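Endoglucanase, glycoside hydrolase family 5 protein (Cytophaga hutchinsonii, PDB 5IHS) probably hydrolyses internal beta-1,4-glucosidic bonds of cellulose as a family 5 endoglucanase with a TIM-barrel fold. Local coordinates at residues I215-K227 against I242-A254. Numbering follows the deposited sequence.
Sequences IMYTLHFYPGTHK and IALFVTEYGTCDA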
# COMPACT_ATOMS: atom_id res chain seq x y z
N ILE A 215 11.41 9.16 -1.56
CA ILE A 215 10.78 8.33 -2.58
C ILE A 215 11.11 6.87 -2.30
O ILE A 215 12.26 6.52 -2.00
CB ILE A 215 11.27 8.72 -4.00
CG1 ILE A 215 11.12 10.22 -4.26
CG2 ILE A 215 10.53 7.90 -5.06
CD1 ILE A 215 9.71 10.76 -4.13
N MET A 216 10.10 6.01 -2.40
CA MET A 216 10.25 4.57 -2.35
C MET A 216 9.65 3.96 -3.60
O MET A 216 8.94 4.63 -4.36
CB MET A 216 9.56 3.99 -1.10
CG MET A 216 10.05 4.61 0.20
SD MET A 216 9.24 3.97 1.68
CE MET A 216 10.17 2.48 1.95
N TYR A 217 9.90 2.67 -3.80
CA TYR A 217 9.51 1.97 -5.02
C TYR A 217 8.70 0.73 -4.68
O TYR A 217 9.01 0.00 -3.73
CB TYR A 217 10.75 1.64 -5.88
CG TYR A 217 11.53 2.90 -6.18
CD1 TYR A 217 12.46 3.37 -5.28
CD2 TYR A 217 11.27 3.66 -7.31
CE1 TYR A 217 13.14 4.55 -5.50
CE2 TYR A 217 11.95 4.84 -7.55
CZ TYR A 217 12.88 5.29 -6.64
OH TYR A 217 13.55 6.47 -6.88
N THR A 218 7.66 0.49 -5.46
CA THR A 218 6.71 -0.58 -5.19
C THR A 218 7.23 -1.94 -5.60
O THR A 218 7.71 -2.12 -6.73
CB THR A 218 5.43 -0.31 -5.96
OG1 THR A 218 5.05 1.04 -5.74
CG2 THR A 218 4.32 -1.26 -5.54
N LEU A 219 7.01 -2.93 -4.72
CA LEU A 219 7.13 -4.34 -5.04
C LEU A 219 5.81 -5.02 -4.70
O LEU A 219 5.32 -4.90 -3.57
CB LEU A 219 8.25 -4.98 -4.22
CG LEU A 219 8.46 -6.48 -4.41
CD1 LEU A 219 8.94 -6.77 -5.81
CD2 LEU A 219 9.43 -7.01 -3.38
N HIS A 220 5.22 -5.73 -5.67
CA HIS A 220 4.03 -6.54 -5.44
C HIS A 220 4.34 -8.00 -5.73
O HIS A 220 4.92 -8.32 -6.77
CB HIS A 220 2.89 -6.12 -6.36
CG HIS A 220 2.27 -4.82 -5.98
ND1 HIS A 220 1.21 -4.27 -6.65
CD2 HIS A 220 2.56 -3.97 -4.97
CE1 HIS A 220 0.86 -3.13 -6.08
NE2 HIS A 220 1.67 -2.93 -5.05
N PHE A 221 3.91 -8.90 -4.83
CA PHE A 221 4.13 -10.32 -5.03
C PHE A 221 2.89 -11.11 -4.64
O PHE A 221 2.13 -10.71 -3.75
CB PHE A 221 5.37 -10.83 -4.27
CG PHE A 221 5.19 -10.89 -2.78
CD1 PHE A 221 4.63 -12.00 -2.16
CD2 PHE A 221 5.56 -9.82 -1.98
CE1 PHE A 221 4.44 -12.04 -0.79
CE2 PHE A 221 5.37 -9.86 -0.60
CZ PHE A 221 4.81 -10.97 -0.02
N TYR A 222 2.75 -12.26 -5.30
CA TYR A 222 1.67 -13.21 -5.06
C TYR A 222 2.37 -14.56 -4.97
O TYR A 222 2.84 -15.06 -6.01
CB TYR A 222 0.59 -13.15 -6.15
CG TYR A 222 -0.39 -12.00 -5.89
CD1 TYR A 222 -0.07 -10.68 -6.19
CD2 TYR A 222 -1.64 -12.24 -5.29
CE1 TYR A 222 -0.94 -9.63 -5.88
CE2 TYR A 222 -2.50 -11.20 -4.99
CZ TYR A 222 -2.16 -9.90 -5.29
OH TYR A 222 -3.05 -8.91 -4.98
N PRO A 223 2.49 -15.15 -3.78
CA PRO A 223 3.45 -16.26 -3.56
C PRO A 223 3.08 -17.57 -4.23
O PRO A 223 3.94 -18.46 -4.30
CB PRO A 223 3.46 -16.41 -2.04
CG PRO A 223 2.12 -15.90 -1.62
CD PRO A 223 1.82 -14.76 -2.54
N GLY A 224 1.85 -17.74 -4.71
CA GLY A 224 1.56 -18.88 -5.55
C GLY A 224 2.25 -18.82 -6.89
O GLY A 224 2.42 -19.85 -7.55
N THR A 225 2.68 -17.63 -7.29
CA THR A 225 3.35 -17.36 -8.56
C THR A 225 4.79 -16.91 -8.38
O THR A 225 5.66 -17.34 -9.14
CB THR A 225 2.57 -16.27 -9.31
OG1 THR A 225 1.20 -16.65 -9.44
CG2 THR A 225 3.18 -16.01 -10.69
N HIS A 226 5.05 -16.06 -7.40
CA HIS A 226 6.32 -15.38 -7.24
C HIS A 226 7.06 -15.92 -6.03
O HIS A 226 6.55 -15.86 -4.91
CB HIS A 226 6.09 -13.88 -7.06
CG HIS A 226 5.26 -13.28 -8.14
ND1 HIS A 226 4.15 -12.51 -7.87
CD2 HIS A 226 5.35 -13.37 -9.49
CE1 HIS A 226 3.61 -12.13 -9.02
NE2 HIS A 226 4.32 -12.63 -10.01
N LYS A 227 8.26 -16.44 -6.26
CA LYS A 227 9.02 -17.11 -5.22
C LYS A 227 10.44 -16.54 -5.16
O LYS A 227 10.61 -15.32 -5.17
CB LYS A 227 8.95 -18.62 -5.42
CG LYS A 227 7.50 -19.10 -5.49
CD LYS A 227 7.41 -20.59 -5.61
CE LYS A 227 6.06 -21.02 -6.17
NZ LYS A 227 4.95 -20.93 -5.22
N ILE A 242 18.11 1.56 -3.34
CA ILE A 242 16.76 2.11 -3.19
C ILE A 242 16.00 1.42 -2.06
O ILE A 242 16.40 0.36 -1.57
CB ILE A 242 15.95 2.10 -4.52
CG1 ILE A 242 15.74 0.68 -5.04
CG2 ILE A 242 16.61 2.99 -5.56
CD1 ILE A 242 14.67 0.58 -6.15
N ALA A 243 14.89 2.04 -1.65
CA ALA A 243 14.00 1.51 -0.63
C ALA A 243 12.71 1.03 -1.28
O ALA A 243 12.13 1.72 -2.13
CB ALA A 243 13.68 2.59 0.41
N LEU A 244 12.26 -0.15 -0.87
CA LEU A 244 11.07 -0.79 -1.40
C LEU A 244 9.95 -0.76 -0.37
O LEU A 244 10.19 -0.79 0.84
CB LEU A 244 11.37 -2.26 -1.73
CG LEU A 244 12.57 -2.49 -2.64
CD1 LEU A 244 12.77 -3.97 -2.90
CD2 LEU A 244 12.41 -1.74 -3.97
N PHE A 245 8.71 -0.74 -0.86
CA PHE A 245 7.51 -0.85 -0.03
C PHE A 245 6.57 -1.83 -0.72
O PHE A 245 6.22 -1.64 -1.89
CB PHE A 245 6.87 0.55 0.10
CG PHE A 245 5.85 0.70 1.23
CD1 PHE A 245 4.81 -0.19 1.45
CD2 PHE A 245 5.93 1.82 2.06
CE1 PHE A 245 3.90 0.01 2.47
CE2 PHE A 245 5.01 2.01 3.08
CZ PHE A 245 3.99 1.11 3.27
N VAL A 246 6.19 -2.90 -0.02
CA VAL A 246 5.23 -3.85 -0.55
C VAL A 246 3.83 -3.30 -0.27
O VAL A 246 3.19 -3.61 0.74
CB VAL A 246 5.45 -5.27 -0.00
CG1 VAL A 246 4.34 -6.20 -0.46
CG2 VAL A 246 6.79 -5.80 -0.48
N THR A 247 3.34 -2.44 -1.17
CA THR A 247 2.02 -1.86 -0.94
C THR A 247 0.91 -2.85 -1.21
O THR A 247 -0.24 -2.57 -0.84
CB THR A 247 1.80 -0.59 -1.77
OG1 THR A 247 1.88 -0.93 -3.15
CG2 THR A 247 2.82 0.51 -1.42
N GLU A 248 1.21 -3.99 -1.82
CA GLU A 248 0.21 -5.02 -2.07
C GLU A 248 0.90 -6.37 -2.19
O GLU A 248 1.87 -6.52 -2.96
CB GLU A 248 -0.55 -4.73 -3.36
CG GLU A 248 -1.80 -5.54 -3.53
CD GLU A 248 -2.44 -5.32 -4.89
OE1 GLU A 248 -2.77 -4.15 -5.22
OE2 GLU A 248 -2.60 -6.33 -5.62
N TYR A 249 0.39 -7.37 -1.47
CA TYR A 249 0.79 -8.75 -1.70
C TYR A 249 -0.40 -9.64 -1.41
O TYR A 249 -1.30 -9.28 -0.64
CB TYR A 249 2.01 -9.18 -0.82
CG TYR A 249 1.62 -9.39 0.62
CD1 TYR A 249 1.55 -8.31 1.50
CD2 TYR A 249 1.32 -10.65 1.12
CE1 TYR A 249 1.15 -8.48 2.82
CE2 TYR A 249 0.91 -10.83 2.44
CZ TYR A 249 0.82 -9.74 3.28
OH TYR A 249 0.40 -9.94 4.57
N GLY A 250 -0.41 -10.82 -2.02
CA GLY A 250 -1.39 -11.83 -1.72
C GLY A 250 -0.80 -13.04 -1.01
O GLY A 250 0.39 -13.11 -0.72
N THR A 251 -1.66 -14.02 -0.76
CA THR A 251 -1.26 -15.31 -0.21
C THR A 251 -1.39 -16.44 -1.24
O THR A 251 -1.20 -17.61 -0.89
CB THR A 251 -2.12 -15.65 1.00
OG1 THR A 251 -3.48 -15.72 0.57
CG2 THR A 251 -1.95 -14.62 2.12
N CYS A 252 -1.72 -16.11 -2.48
CA CYS A 252 -2.17 -17.10 -3.46
C CYS A 252 -1.50 -16.79 -4.79
O CYS A 252 -0.52 -16.04 -4.87
CB CYS A 252 -3.70 -17.08 -3.53
SG CYS A 252 -4.39 -15.48 -3.91
N ASP A 253 -2.00 -17.36 -5.88
CA ASP A 253 -1.35 -16.98 -7.12
C ASP A 253 -1.82 -15.59 -7.59
O ASP A 253 -2.73 -14.96 -7.03
CB ASP A 253 -1.38 -18.07 -8.17
CG ASP A 253 -2.74 -18.35 -8.64
OD1 ASP A 253 -3.51 -17.38 -8.71
OD2 ASP A 253 -3.04 -19.53 -8.94
N ALA A 254 -1.12 -15.10 -8.61
CA ALA A 254 -1.23 -13.70 -9.01
C ALA A 254 -2.60 -13.34 -9.57
O ALA A 254 -2.91 -12.16 -9.66
CB ALA A 254 -0.14 -13.38 -10.03
O HOH W 1 14.54 4.87 -2.44
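Tyr222 lays its ring over the backbone of Gly250, whose N lies 3.6 Å above the ring plane, over its centre; glycine suits this spot because a beta carbon would run into the ring. At the ring edge the phenol OH gives a 2.7 Å hydrogen bond to Glu248 OE2, on the anti side of the carboxylate and somewhat out of its plane, while Arg85 salt-bridges OE1, so both oxygens are held. With an alanine here, Gly250 would probably lose its covering ring and Glu248 OE2 its phenol partner, leaving the carboxylate freer to turn. Glu248 CB also packs over the His220 ring, 3.4 Å from its centroid. With CG anti to the carbonyl carbon (chi1 -73°), that imidazole turns NE2 in its own plane onto Thr247 OG1 (2.8 Å, 167°); Glu160 takes ND1, and Glu156 also bonds Thr247. Toward helix 262-274, Tyr249 CB lies over the flat Phe221 ring. This buried packing gives way to exposed loop, where Thr225 OG1 accepts from Ala254 N at 2.9 Å and small Ala254 fits its CA 3.4 Å from Tyr222 CB. Parallel strands 215-221 and 244-249, joined through helix 228-239, form a right-handed beta-alpha-beta unit of the TIM barrel; Glu248, near the C-terminal end of strand 244-249, probably serves as the family 5 catalytic nucleophile.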